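Uncharacterized protein (Legionella pneumophila subsp. pneumophila str. Philadelphia 1, PDB 4RXV) is of unknown function but carries a peptidase-like domain of clan CA, the papain-like group, and is probably an effector-type protein of this intracellular pathogen. Local coordinates at residues K14-Q19 with A96-E101; S61-P66 with Q82-K87; I78-Q83 with C102-Y107; G111-L114 with Q118-T121. One frame throughout, in Å; residues are numbered along the deposited sequence.

This N-terminal fragment of a longer protein carries the peptidase-like domain. Interactions 1, 2 and 3 cluster in one part of it, their centres 8 to 10 Å apart, while interaction 4 lies about 15 Å from interaction 3 and about 22 Å from interaction 2. Helix 74-84 serves interactions 2 and 3, and helix 105-114 serves 3 and 4. Along the chain, interaction 2 is nested within the loop closed by 14-19 and 96-101, interaction 3 crosses that loop, and interaction 4 follows all three. Helix 105-114 packs along helix 74-84 and meets helix 117-122 at its end, so the contacts join the helical part to the start of the four-stranded antiparallel sheet.

Interaction 1: residues K14-Q19 with A96-E101; sequences KQEQYQ and AVRVSE
R98 reaches from strand 95-100 to the turn that follows helix 6-14 and takes hold of the main-chain carbonyl of E16. Its CB points toward 14-19, and its CG packs against R84 O at the end of helix 74-84. The chain runs extended as far as CD and then turns about the CG-CD bond (chi3 -66°), which brings the guanidinium edge round to face the turn. CZ comes to 3.3 Å from E16 O, and the two terminal nitrogens straddle that oxygen: NH1 binds E16 O at 3.0 Å and NH2 binds E16 O at 2.9 Å. The acceptor lies in the guanidinium plane, and both donors lie in the carbonyl plane, so the two flat groups are coplanar. Because the bonds fork to one atom, each N-H is bent, at 143° for NH1 and 149° for NH2. On its other flank NH2 lies 3.1 Å from Q17 O and 4.0 Å from Q17 CB.

Q17 leaves the helical path with a positive phi, closing a type I turn begun at K14. Its amide oxygen is held from Q19 NE2. The E16 carboxylate does not join the grip: E16 OE1 stays 4.4 Å from R98 NH1, and its salt bridge is with R12. N85 spans that gap, giving ND2 to E16 OE1 and taking NH1 of R98 on OD1, while Y224 makes a cation-pi contact with the arginine. A buried positive charge is thus met by the neutral carbonyl of E16, the amide of N85 and an aromatic ring, with the nearby carboxylate probably adding longer-range stabilisation.

Interaction 2: residues S61-P66 with Q82-K87; sequences SQWGAP and QQRNKK
At the C-terminal end of helix 74-84, the indole of W63, from the short helix 60-64, lies against the flat end of R84. The two side chains run in opposite directions past each other, with ring and guanidinium planes only 21° apart. R84 CD sits over the five-membered ring, 3.7 Å from its centroid and 16° off the normal, a CH-pi contact. Further along, NE is 3.4 Å from W63 CD1, and CZ is 3.2 Å from W63 NE1. The indole nitrogen thus lies over the centre of the guanidinium face, and the fit is close. W63 NE1 and R84 NE approach to 3.2 Å, yet both are donors whose N-H bonds lie in their own planes, so the pair meets through its faces and makes no hydrogen bond. A bend at the second torsion of R84 (chi2 -60°) lays its end along the indole.

The contact ties together two helices of the peptidase-like domain that are joined by the loop 65-73, and it is set near the surface. W63 also touches V99 of strand 95-100 and meets F60 edge-to-face, while R84 has a second aromatic partner in F80, through a cation-pi contact. The backbone of the second helix takes part too: Q83 O is 3.7 Å from W63 CZ2 and equally far from W63 CH2, approaching the benzene part of the indole obliquely. Beyond R84, N85 turns away from the tryptophan and bonds to H108, E16 and R98.

Interaction 3: residues I78-Q83 with C102-Y107; sequences IKFAQQ and CSNFAY
F80 of helix 74-84 and Y107, near the start of helix 105-114, bring the two backbones nearest, their CA atoms 6.7 Å apart. Residues 102-104 already have helical backbone angles, and Y107 N bonds to N104 O within the turn that F80 meets. The phenyl of F80, with CG anti to the backbone N (chi1 -175°), projects across this turn. Y107 CB stands almost on its axis, 3.7 Å from the ring centroid and 8° off the normal, a CH-pi contact over the centre of the face. The tyrosine ring then turns its edge to the same face: CD2 is 3.8 Å from F80 CE2, and the planes meet at 76° in a T-shaped pair. At the far end of the phenyl, CZ is 3.3 Å from N104 O, met obliquely, and 3.8 Å from N104 CB. The tyrosine hydroxyl is held elsewhere, by L69 O. C102 lies just ahead of the helix, and its O bonds to H139 ND1; a cysteine just before a helix, with its backbone O bonded to a histidine, is consistent with the papain-like fold of clan CA.

Interaction 4: residues G111-L114 with Q118-T121; sequences GVLL and QIRT
The guanidinium of R120 meets L114 O with the edge that carries NE and NH2, and L114 C also lies at that edge, in the plane. This is a side-on grip on a single atom: NE binds L114 O at 2.9 Å and NH2 binds L114 O at 2.9 Å. The oxygen is only 7° out of the guanidinium plane, but the donors stand somewhat tilted from the carbonyl plane, and each N-H is bent to 146° by the sharing. R120 starts out beside the contact; a bend at its second torsion (chi2 -78°) swings the chain back toward the end of the neighbouring helix. NH2 also bonds to T216 O, so this nitrogen joins the helix end to a later loop, and the side chain further touches L213 and T218.

Next to the polar pair, I119 packs against the backbone and side chain of L113. Its CB is 3.6 Å from L113 O and its CG2 is 3.7 Å from L113 O, while the two chain ends meet obliquely, I119 CD1 at 3.7 Å from L113 CD2. Both residues also pack on I9 of helix 6-14 and on L144 of strand 136-146, which places them between a helix and the sheet. Within the connection, D116 OD1 accepts from I119 N.

L114 O belongs to the last turn of helix 105-114, where carbonyls lack the next turn's N-H donors. R120 supplies two side-chain N-H donors in their place, and its positive charge would probably be favoured by the negative end of the helix dipole.

Interaction 1: residues K14-Q19 with A96-E101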
loop_
_atom_site.group_PDB
_atom_site.type_symbol
_atom_site.label_atom_id
_atom_site.label_comp_id
_atom_site.label_asym_id
_atom_site.label_seq_id
_atom_site.Cartn_x
_atom_site.Cartn_y
_atom_site.Cartn_z
ATOM N N LYS A 14 4.268 4.653 -8.846
ATOM C CA LYS A 14 4.217 3.911 -10.101
ATOM C C LYS A 14 5.517 3.123 -10.344
ATOM O O LYS A 14 5.498 2.050 -10.930
ATOM C CB LYS A 14 3.879 4.840 -11.275
ATOM C CG LYS A 14 2.437 5.242 -11.312
ATOM C CD LYS A 14 2.135 6.360 -12.273
ATOM C CE LYS A 14 2.496 6.027 -13.683
ATOM N NZ LYS A 14 2.051 7.109 -14.592
ATOM N N GLN A 15 6.654 3.653 -9.889
ATOM C CA GLN A 15 7.925 2.973 -10.059
ATOM C C GLN A 15 7.935 1.607 -9.396
ATOM O O GLN A 15 8.757 0.772 -9.760
ATOM C CB GLN A 15 9.077 3.819 -9.533
ATOM C CG GLN A 15 9.331 5.062 -10.353
ATOM C CD GLN A 15 10.390 5.940 -9.758
ATOM O OE1 GLN A 15 10.094 6.942 -9.137
ATOM N NE2 GLN A 15 11.633 5.571 -9.956
ATOM N N GLU A 16 7.067 1.372 -8.405
ATOM C CA GLU A 16 7.042 0.104 -7.713
ATOM C C GLU A 16 6.358 -1.003 -8.499
ATOM O O GLU A 16 6.453 -2.160 -8.123
ATOM C CB GLU A 16 6.392 0.263 -6.329
ATOM C CG GLU A 16 7.200 1.171 -5.436
ATOM C CD GLU A 16 8.628 0.684 -5.293
ATOM O OE1 GLU A 16 8.834 -0.399 -4.717
ATOM O OE2 GLU A 16 9.547 1.371 -5.767
ATOM N N GLN A 17 5.680 -0.642 -9.577
ATOM C CA GLN A 17 5.010 -1.623 -10.453
ATOM C C GLN A 17 4.110 -2.560 -9.632
ATOM O O GLN A 17 4.169 -3.796 -9.754
ATOM C CB GLN A 17 6.022 -2.398 -11.294
ATOM C CG GLN A 17 6.793 -1.474 -12.244
ATOM C CD GLN A 17 5.888 -0.816 -13.285
ATOM O OE1 GLN A 17 5.259 -1.521 -14.068
ATOM N NE2 GLN A 17 5.890 0.512 -13.359
ATOM N N TYR A 18 3.232 -1.970 -8.836
ATOM C CA TYR A 18 2.361 -2.747 -7.948
ATOM C C TYR A 18 1.436 -3.692 -8.722
ATOM O O TYR A 18 1.030 -4.723 -8.188
ATOM C CB TYR A 18 1.558 -1.799 -7.083
ATOM C CG TYR A 18 2.365 -1.112 -5.994
ATOM C CD1 TYR A 18 3.123 -1.842 -5.104
ATOM C CD2 TYR A 18 2.320 0.268 -5.822
ATOM C CE1 TYR A 18 3.819 -1.236 -4.067
ATOM C CE2 TYR A 18 3.020 0.887 -4.802
ATOM C CZ TYR A 18 3.769 0.130 -3.911
ATOM O OH TYR A 18 4.400 0.784 -2.881
ATOM N N GLN A 19 1.109 -3.340 -9.966
ATOM C CA GLN A 19 0.264 -4.192 -10.775
ATOM C C GLN A 19 0.894 -5.541 -11.103
ATOM O O GLN A 19 0.195 -6.456 -11.534
ATOM C CB GLN A 19 -0.170 -3.487 -12.056
ATOM C CG GLN A 19 0.842 -3.379 -13.177
ATOM C CD GLN A 19 1.901 -2.335 -12.994
ATOM O OE1 GLN A 19 2.030 -1.687 -11.953
ATOM N NE2 GLN A 19 2.702 -2.174 -14.032
ATOM N N ALA A 96 10.414 -11.629 -11.571
ATOM C CA ALA A 96 10.592 -12.031 -10.186
ATOM C C ALA A 96 9.302 -11.843 -9.409
ATOM O O ALA A 96 8.653 -10.809 -9.487
ATOM C CB ALA A 96 11.704 -11.242 -9.536
ATOM N N VAL A 97 8.980 -12.844 -8.606
ATOM C CA VAL A 97 7.767 -12.850 -7.808
ATOM C C VAL A 97 7.885 -11.977 -6.557
ATOM O O VAL A 97 8.820 -12.108 -5.766
ATOM C CB VAL A 97 7.438 -14.293 -7.400
ATOM C CG1 VAL A 97 6.310 -14.350 -6.391
ATOM C CG2 VAL A 97 7.070 -15.094 -8.623
ATOM N N ARG A 98 6.895 -11.104 -6.394
ATOM C CA ARG A 98 6.615 -10.377 -5.149
ATOM C C ARG A 98 5.176 -10.681 -4.789
ATOM O O ARG A 98 4.361 -10.858 -5.696
ATOM C CB ARG A 98 6.834 -8.874 -5.334
ATOM C CG ARG A 98 8.271 -8.518 -5.734
ATOM C CD ARG A 98 8.451 -6.998 -5.896
ATOM N NE ARG A 98 7.666 -6.541 -7.025
ATOM C CZ ARG A 98 7.338 -5.274 -7.274
ATOM N NH1 ARG A 98 7.753 -4.274 -6.498
ATOM N NH2 ARG A 98 6.583 -5.010 -8.329
ATOM N N VAL A 99 4.870 -10.754 -3.498
ATOM C CA VAL A 99 3.559 -11.203 -3.059
ATOM C C VAL A 99 3.003 -10.304 -1.982
ATOM O O VAL A 99 3.696 -9.964 -1.044
ATOM C CB VAL A 99 3.630 -12.634 -2.471
ATOM C CG1 VAL A 99 2.222 -13.133 -2.108
ATOM C CG2 VAL A 99 4.321 -13.597 -3.399
ATOM N N SER A 100 1.710 -9.999 -2.079
ATOM C CA SER A 100 1.002 -9.345 -0.981
ATOM C C SER A 100 -0.502 -9.635 -1.076
ATOM O O SER A 100 -0.938 -10.471 -1.881
ATOM C CB SER A 100 1.314 -7.851 -0.935
ATOM O OG SER A 100 0.959 -7.298 0.301
ATOM N N GLU A 101 -1.291 -8.975 -0.231
ATOM C CA GLU A 101 -2.713 -9.253 -0.122
ATOM C C GLU A 101 -3.406 -8.051 0.546
ATOM O O GLU A 101 -2.767 -7.029 0.852
ATOM C CB GLU A 101 -2.966 -10.594 0.600
ATOM C CG GLU A 101 -2.075 -10.835 1.807
ATOM C CD GLU A 101 -2.243 -9.757 2.825
ATOM O OE1 GLU A 101 -1.264 -9.047 3.126
ATOM O OE2 GLU A 101 -3.381 -9.599 3.314
#

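Interaction 2: residues S61-P66 with Q82-K87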
loop_
_atom_site.group_PDB
_atom_site.type_symbol
_atom_site.label_atom_id
_atom_site.label_comp_id
_atom_site.label_asym_id
_atom_site.label_seq_id
_atom_site.Cartn_x
_atom_site.Cartn_y
_atom_site.Cartn_z
ATOM N N SER A 61 5.283 -18.297 1.543
ATOM C CA SER A 61 4.233 -18.891 2.365
ATOM C C SER A 61 3.620 -17.873 3.332
ATOM O O SER A 61 2.393 -17.811 3.497
ATOM C CB SER A 61 4.804 -20.056 3.199
ATOM O OG SER A 61 5.119 -21.193 2.425
ATOM N N GLN A 62 4.479 -17.111 3.997
ATOM C CA GLN A 62 4.046 -16.156 5.004
ATOM C C GLN A 62 3.440 -14.902 4.352
ATOM O O GLN A 62 2.419 -14.363 4.826
ATOM C CB GLN A 62 5.207 -15.773 5.925
ATOM C CG GLN A 62 5.705 -16.885 6.859
ATOM C CD GLN A 62 6.475 -17.998 6.152
ATOM O OE1 GLN A 62 7.296 -17.752 5.254
ATOM N NE2 GLN A 62 6.206 -19.231 6.557
ATOM N N TRP A 63 4.030 -14.457 3.237
ATOM C CA TRP A 63 3.492 -13.283 2.535
ATOM C C TRP A 63 2.072 -13.578 2.035
ATOM O O TRP A 63 1.202 -12.711 2.021
ATOM C CB TRP A 63 4.386 -12.918 1.362
ATOM C CG TRP A 63 5.711 -12.379 1.735
ATOM C CD1 TRP A 63 6.098 -11.892 2.949
ATOM C CD2 TRP A 63 6.841 -12.239 0.871
ATOM N NE1 TRP A 63 7.393 -11.430 2.892
ATOM C CE2 TRP A 63 7.876 -11.645 1.630
ATOM C CE3 TRP A 63 7.078 -12.547 -0.475
ATOM C CZ2 TRP A 63 9.118 -11.347 1.087
ATOM C CZ3 TRP A 63 8.317 -12.261 -1.011
ATOM C CH2 TRP A 63 9.319 -11.658 -0.230
ATOM N N GLY A 64 1.836 -14.800 1.568
ATOM C CA GLY A 64 0.520 -15.167 1.060
ATOM C C GLY A 64 -0.571 -15.452 2.081
ATOM O O GLY A 64 -1.765 -15.503 1.737
ATOM N N ALA A 65 -0.180 -15.665 3.335
ATOM C CA ALA A 65 -1.126 -16.010 4.414
ATOM C C ALA A 65 -0.655 -15.328 5.694
ATOM O O ALA A 65 -0.121 -15.962 6.601
ATOM C CB ALA A 65 -1.238 -17.542 4.594
ATOM N N PRO A 66 -0.829 -14.003 5.761
ATOM C CA PRO A 66 -0.227 -13.248 6.857
ATOM C C PRO A 66 -0.903 -13.445 8.197
ATOM O O PRO A 66 -2.134 -13.439 8.292
ATOM C CB PRO A 66 -0.415 -11.792 6.428
ATOM C CG PRO A 66 -1.583 -11.834 5.517
ATOM C CD PRO A 66 -1.411 -13.110 4.750
ATOM N N GLN A 82 11.367 -2.894 1.553
ATOM C CA GLN A 82 12.641 -3.441 1.153
ATOM C C GLN A 82 12.570 -4.963 0.994
ATOM O O GLN A 82 13.066 -5.529 0.012
ATOM C CB GLN A 82 13.686 -3.072 2.189
ATOM C CG GLN A 82 15.095 -3.290 1.767
ATOM C CD GLN A 82 16.006 -2.414 2.566
ATOM O OE1 GLN A 82 16.689 -1.538 2.027
ATOM N NE2 GLN A 82 15.981 -2.598 3.874
ATOM N N GLN A 83 11.985 -5.630 1.973
ATOM C CA GLN A 83 11.933 -7.083 1.974
ATOM C C GLN A 83 11.061 -7.618 0.855
ATOM O O GLN A 83 11.409 -8.617 0.223
ATOM C CB GLN A 83 11.394 -7.572 3.298
ATOM C CG GLN A 83 12.364 -7.401 4.437
ATOM C CD GLN A 83 13.707 -8.067 4.161
ATOM O OE1 GLN A 83 14.761 -7.422 4.212
ATOM N NE2 GLN A 83 13.673 -9.360 3.849
ATOM N N ARG A 84 9.947 -6.951 0.579
ATOM C CA ARG A 84 9.061 -7.428 -0.472
ATOM C C ARG A 84 9.623 -7.186 -1.857
ATOM O O ARG A 84 9.174 -7.819 -2.797
ATOM C CB ARG A 84 7.694 -6.742 -0.385
ATOM C CG ARG A 84 6.898 -6.896 0.889
ATOM C CD ARG A 84 6.598 -8.306 1.173
ATOM N NE ARG A 84 5.950 -8.575 2.477
ATOM C CZ ARG A 84 6.535 -8.440 3.666
ATOM N NH1 ARG A 84 7.743 -7.897 3.777
ATOM N NH2 ARG A 84 5.888 -8.825 4.763
ATOM N N ASN A 85 10.597 -6.287 -1.996
ATOM C CA ASN A 85 11.218 -5.983 -3.290
ATOM C C ASN A 85 12.462 -6.811 -3.578
ATOM O O ASN A 85 13.084 -6.666 -4.626
ATOM C CB ASN A 85 11.575 -4.505 -3.393
ATOM C CG ASN A 85 10.378 -3.641 -3.742
ATOM O OD1 ASN A 85 9.239 -4.106 -3.866
ATOM N ND2 ASN A 85 10.641 -2.367 -3.918
ATOM N N LYS A 86 12.838 -7.695 -2.673
ATOM C CA LYS A 86 13.938 -8.598 -2.955
ATOM C C LYS A 86 13.563 -9.585 -4.068
ATOM O O LYS A 86 12.477 -10.168 -4.071
ATOM C CB LYS A 86 14.367 -9.323 -1.683
ATOM C CG LYS A 86 14.984 -8.366 -0.685
ATOM C CD LYS A 86 15.567 -9.071 0.531
ATOM C CE LYS A 86 16.157 -8.065 1.524
ATOM N NZ LYS A 86 17.180 -7.166 0.917
ATOM N N LYS A 87 14.462 -9.742 -5.036
ATOM C CA LYS A 87 14.243 -10.678 -6.124
ATOM C C LYS A 87 14.949 -11.974 -5.813
ATOM O O LYS A 87 16.127 -11.995 -5.526
ATOM C CB LYS A 87 14.746 -10.120 -7.452
ATOM C CG LYS A 87 13.998 -8.880 -7.895
ATOM C CD LYS A 87 14.578 -8.346 -9.185
ATOM C CE LYS A 87 13.948 -7.016 -9.565
ATOM N NZ LYS A 87 14.506 -6.507 -10.843
#

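Interaction 3: residues I78-Q83 with C102-Y107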
loop_
_atom_site.group_PDB
_atom_site.type_symbol
_atom_site.label_atom_id
_atom_site.label_comp_id
_atom_site.label_asym_id
_atom_site.label_seq_id
_atom_site.Cartn_x
_atom_site.Cartn_y
_atom_site.Cartn_z
ATOM N N ILE A 78 9.483 0.903 6.161
ATOM C CA ILE A 78 10.569 0.943 5.185
ATOM C C ILE A 78 11.131 -0.470 4.957
ATOM O O ILE A 78 11.335 -0.900 3.812
ATOM C CB ILE A 78 11.636 1.958 5.619
ATOM C CG1 ILE A 78 11.016 3.374 5.634
ATOM C CG2 ILE A 78 12.862 1.877 4.733
ATOM C CD1 ILE A 78 11.963 4.474 6.098
ATOM N N LYS A 79 11.342 -1.214 6.033
ATOM C CA LYS A 79 11.836 -2.578 5.908
ATOM C C LYS A 79 10.859 -3.474 5.166
ATOM O O LYS A 79 11.279 -4.342 4.417
ATOM C CB LYS A 79 12.157 -3.157 7.279
ATOM C CG LYS A 79 13.531 -2.768 7.793
ATOM C CD LYS A 79 13.884 -3.528 9.056
ATOM C CE LYS A 79 13.125 -2.963 10.236
ATOM N NZ LYS A 79 13.044 -3.919 11.353
ATOM N N PHE A 80 9.570 -3.274 5.397
ATOM C CA PHE A 80 8.538 -4.066 4.722
ATOM C C PHE A 80 8.690 -3.910 3.197
ATOM O O PHE A 80 8.721 -4.900 2.462
ATOM C CB PHE A 80 7.148 -3.636 5.194
ATOM C CG PHE A 80 6.016 -4.476 4.656
ATOM C CD1 PHE A 80 5.512 -4.273 3.396
ATOM C CD2 PHE A 80 5.417 -5.442 5.455
ATOM C CE1 PHE A 80 4.468 -5.033 2.909
ATOM C CE2 PHE A 80 4.359 -6.204 4.986
ATOM C CZ PHE A 80 3.884 -6.000 3.709
ATOM N N ALA A 81 8.810 -2.677 2.732
ATOM C CA ALA A 81 8.989 -2.427 1.305
ATOM C C ALA A 81 10.289 -3.049 0.793
ATOM O O ALA A 81 10.321 -3.661 -0.284
ATOM C CB ALA A 81 8.983 -0.954 1.036
ATOM N N GLN A 82 11.367 -2.894 1.553
ATOM C CA GLN A 82 12.641 -3.441 1.153
ATOM C C GLN A 82 12.570 -4.963 0.994
ATOM O O GLN A 82 13.066 -5.529 0.012
ATOM C CB GLN A 82 13.686 -3.072 2.189
ATOM C CG GLN A 82 15.095 -3.290 1.767
ATOM C CD GLN A 82 16.006 -2.414 2.566
ATOM O OE1 GLN A 82 16.689 -1.538 2.027
ATOM N NE2 GLN A 82 15.981 -2.598 3.874
ATOM N N GLN A 83 11.985 -5.630 1.973
ATOM C CA GLN A 83 11.933 -7.083 1.974
ATOM C C GLN A 83 11.061 -7.618 0.855
ATOM O O GLN A 83 11.409 -8.617 0.223
ATOM C CB GLN A 83 11.394 -7.572 3.298
ATOM C CG GLN A 83 12.364 -7.401 4.437
ATOM C CD GLN A 83 13.707 -8.067 4.161
ATOM O OE1 GLN A 83 14.761 -7.422 4.212
ATOM N NE2 GLN A 83 13.673 -9.360 3.849
ATOM N N CYS A 102 -4.713 -8.156 0.745
ATOM C CA CYS A 102 -5.568 -7.016 1.071
ATOM C C CYS A 102 -5.196 -6.302 2.361
ATOM O O CYS A 102 -5.396 -5.093 2.488
ATOM C CB CYS A 102 -7.021 -7.511 1.155
ATOM S SG CYS A 102 -8.308 -6.278 1.176
ATOM N N SER A 103 -4.705 -7.059 3.331
ATOM C CA SER A 103 -4.337 -6.485 4.614
ATOM C C SER A 103 -3.019 -5.721 4.581
ATOM O O SER A 103 -2.993 -4.545 4.892
ATOM C CB SER A 103 -4.300 -7.578 5.680
ATOM O OG SER A 103 -5.614 -7.993 5.964
ATOM N N ASN A 104 -1.929 -6.373 4.211
ATOM C CA ASN A 104 -0.593 -5.811 4.459
ATOM C C ASN A 104 -0.026 -5.035 3.299
ATOM O O ASN A 104 0.980 -4.366 3.495
ATOM C CB ASN A 104 0.418 -6.900 4.857
ATOM C CG ASN A 104 0.120 -7.538 6.202
ATOM O OD1 ASN A 104 -0.805 -7.122 6.920
ATOM N ND2 ASN A 104 0.930 -8.527 6.573
ATOM N N PHE A 105 -0.610 -5.091 2.100
ATOM C CA PHE A 105 0.043 -4.470 0.959
ATOM C C PHE A 105 0.318 -2.974 1.202
ATOM O O PHE A 105 1.373 -2.464 0.820
ATOM C CB PHE A 105 -0.835 -4.677 -0.272
ATOM C CG PHE A 105 -0.101 -4.730 -1.621
ATOM C CD1 PHE A 105 1.176 -4.255 -1.813
ATOM C CD2 PHE A 105 -0.758 -5.276 -2.701
ATOM C CE1 PHE A 105 1.778 -4.325 -3.070
ATOM C CE2 PHE A 105 -0.185 -5.320 -3.959
ATOM C CZ PHE A 105 1.079 -4.840 -4.143
ATOM N N ALA A 106 -0.624 -2.273 1.825
ATOM C CA ALA A 106 -0.494 -0.848 2.077
ATOM C C ALA A 106 0.795 -0.510 2.830
ATOM O O ALA A 106 1.295 0.602 2.695
ATOM C CB ALA A 106 -1.693 -0.329 2.821
ATOM N N TYR A 107 1.332 -1.437 3.613
ATOM C CA TYR A 107 2.527 -1.195 4.389
ATOM C C TYR A 107 3.708 -0.908 3.458
ATOM O O TYR A 107 4.601 -0.159 3.829
ATOM C CB TYR A 107 2.838 -2.388 5.268
ATOM C CG TYR A 107 1.771 -2.790 6.275
ATOM C CD1 TYR A 107 0.652 -2.024 6.550
ATOM C CD2 TYR A 107 1.889 -4.006 6.929
ATOM C CE1 TYR A 107 -0.300 -2.441 7.462
ATOM C CE2 TYR A 107 0.945 -4.420 7.840
ATOM C CZ TYR A 107 -0.150 -3.637 8.084
ATOM O OH TYR A 107 -1.106 -4.029 8.996
#

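Interaction 4: residues G111-L114 with Q118-T121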
loop_
_atom_site.group_PDB
_atom_site.type_symbol
_atom_site.label_atom_id
_atom_site.label_comp_id
_atom_site.label_asym_id
_atom_site.label_seq_id
_atom_site.Cartn_x
_atom_site.Cartn_y
_atom_site.Cartn_z
ATOM N N GLY A 111 6.069 2.530 3.565
ATOM C CA GLY A 111 7.524 2.573 3.572
ATOM C C GLY A 111 8.099 3.447 2.485
ATOM O O GLY A 111 8.992 4.257 2.747
ATOM N N VAL A 112 7.596 3.303 1.264
ATOM C CA VAL A 112 8.049 4.135 0.153
ATOM C C VAL A 112 7.905 5.619 0.488
ATOM O O VAL A 112 8.797 6.418 0.218
ATOM C CB VAL A 112 7.284 3.769 -1.134
ATOM C CG1 VAL A 112 7.515 4.777 -2.231
ATOM C CG2 VAL A 112 7.651 2.348 -1.599
ATOM N N LEU A 113 6.762 5.981 1.045
ATOM C CA LEU A 113 6.466 7.375 1.335
ATOM C C LEU A 113 7.264 7.901 2.516
ATOM O O LEU A 113 7.749 9.025 2.479
ATOM C CB LEU A 113 4.977 7.528 1.579
ATOM C CG LEU A 113 4.140 7.162 0.363
ATOM C CD1 LEU A 113 2.676 6.989 0.770
ATOM C CD2 LEU A 113 4.315 8.101 -0.786
ATOM N N LEU A 114 7.422 7.097 3.560
ATOM C CA LEU A 114 8.195 7.475 4.735
ATOM C C LEU A 114 9.671 7.634 4.396
ATOM O O LEU A 114 10.400 8.304 5.111
ATOM C CB LEU A 114 7.975 6.462 5.876
ATOM C CG LEU A 114 6.615 6.605 6.576
ATOM C CD1 LEU A 114 6.240 5.361 7.329
ATOM C CD2 LEU A 114 6.599 7.801 7.499
ATOM N N GLN A 118 11.134 14.666 0.820
ATOM C CA GLN A 118 10.247 15.769 0.459
ATOM C C GLN A 118 8.810 15.481 0.898
ATOM O O GLN A 118 8.028 16.384 1.145
ATOM C CB GLN A 118 10.312 16.042 -1.038
ATOM C CG GLN A 118 11.677 16.518 -1.493
ATOM C CD GLN A 118 11.756 16.684 -2.995
ATOM O OE1 GLN A 118 10.923 16.160 -3.734
ATOM N NE2 GLN A 118 12.755 17.422 -3.453
ATOM N N ILE A 119 8.467 14.204 1.019
ATOM C CA ILE A 119 7.194 13.839 1.632
ATOM C C ILE A 119 7.226 14.192 3.124
ATOM O O ILE A 119 6.250 14.697 3.652
ATOM C CB ILE A 119 6.854 12.384 1.410
ATOM C CG1 ILE A 119 6.694 12.157 -0.092
ATOM C CG2 ILE A 119 5.590 11.994 2.228
ATOM C CD1 ILE A 119 5.337 11.678 -0.499
ATOM N N ARG A 120 8.351 13.933 3.779
ATOM C CA ARG A 120 8.472 14.190 5.229
ATOM C C ARG A 120 8.070 15.608 5.614
ATOM O O ARG A 120 7.538 15.842 6.693
ATOM C CB ARG A 120 9.919 14.035 5.729
ATOM C CG ARG A 120 10.466 12.660 5.812
ATOM C CD ARG A 120 9.987 11.889 7.047
ATOM N NE ARG A 120 10.548 10.552 6.961
ATOM C CZ ARG A 120 11.571 10.100 7.665
ATOM N NH1 ARG A 120 12.146 10.824 8.606
ATOM N NH2 ARG A 120 11.998 8.886 7.435
ATOM N N THR A 121 8.383 16.585 4.771
ATOM C CA THR A 121 8.132 17.970 5.164
ATOM C C THR A 121 6.782 18.518 4.705
ATOM O O THR A 121 6.386 19.609 5.101
ATOM C CB THR A 121 9.236 18.899 4.653
ATOM O OG1 THR A 121 9.227 18.890 3.228
ATOM C CG2 THR A 121 10.597 18.449 5.144
#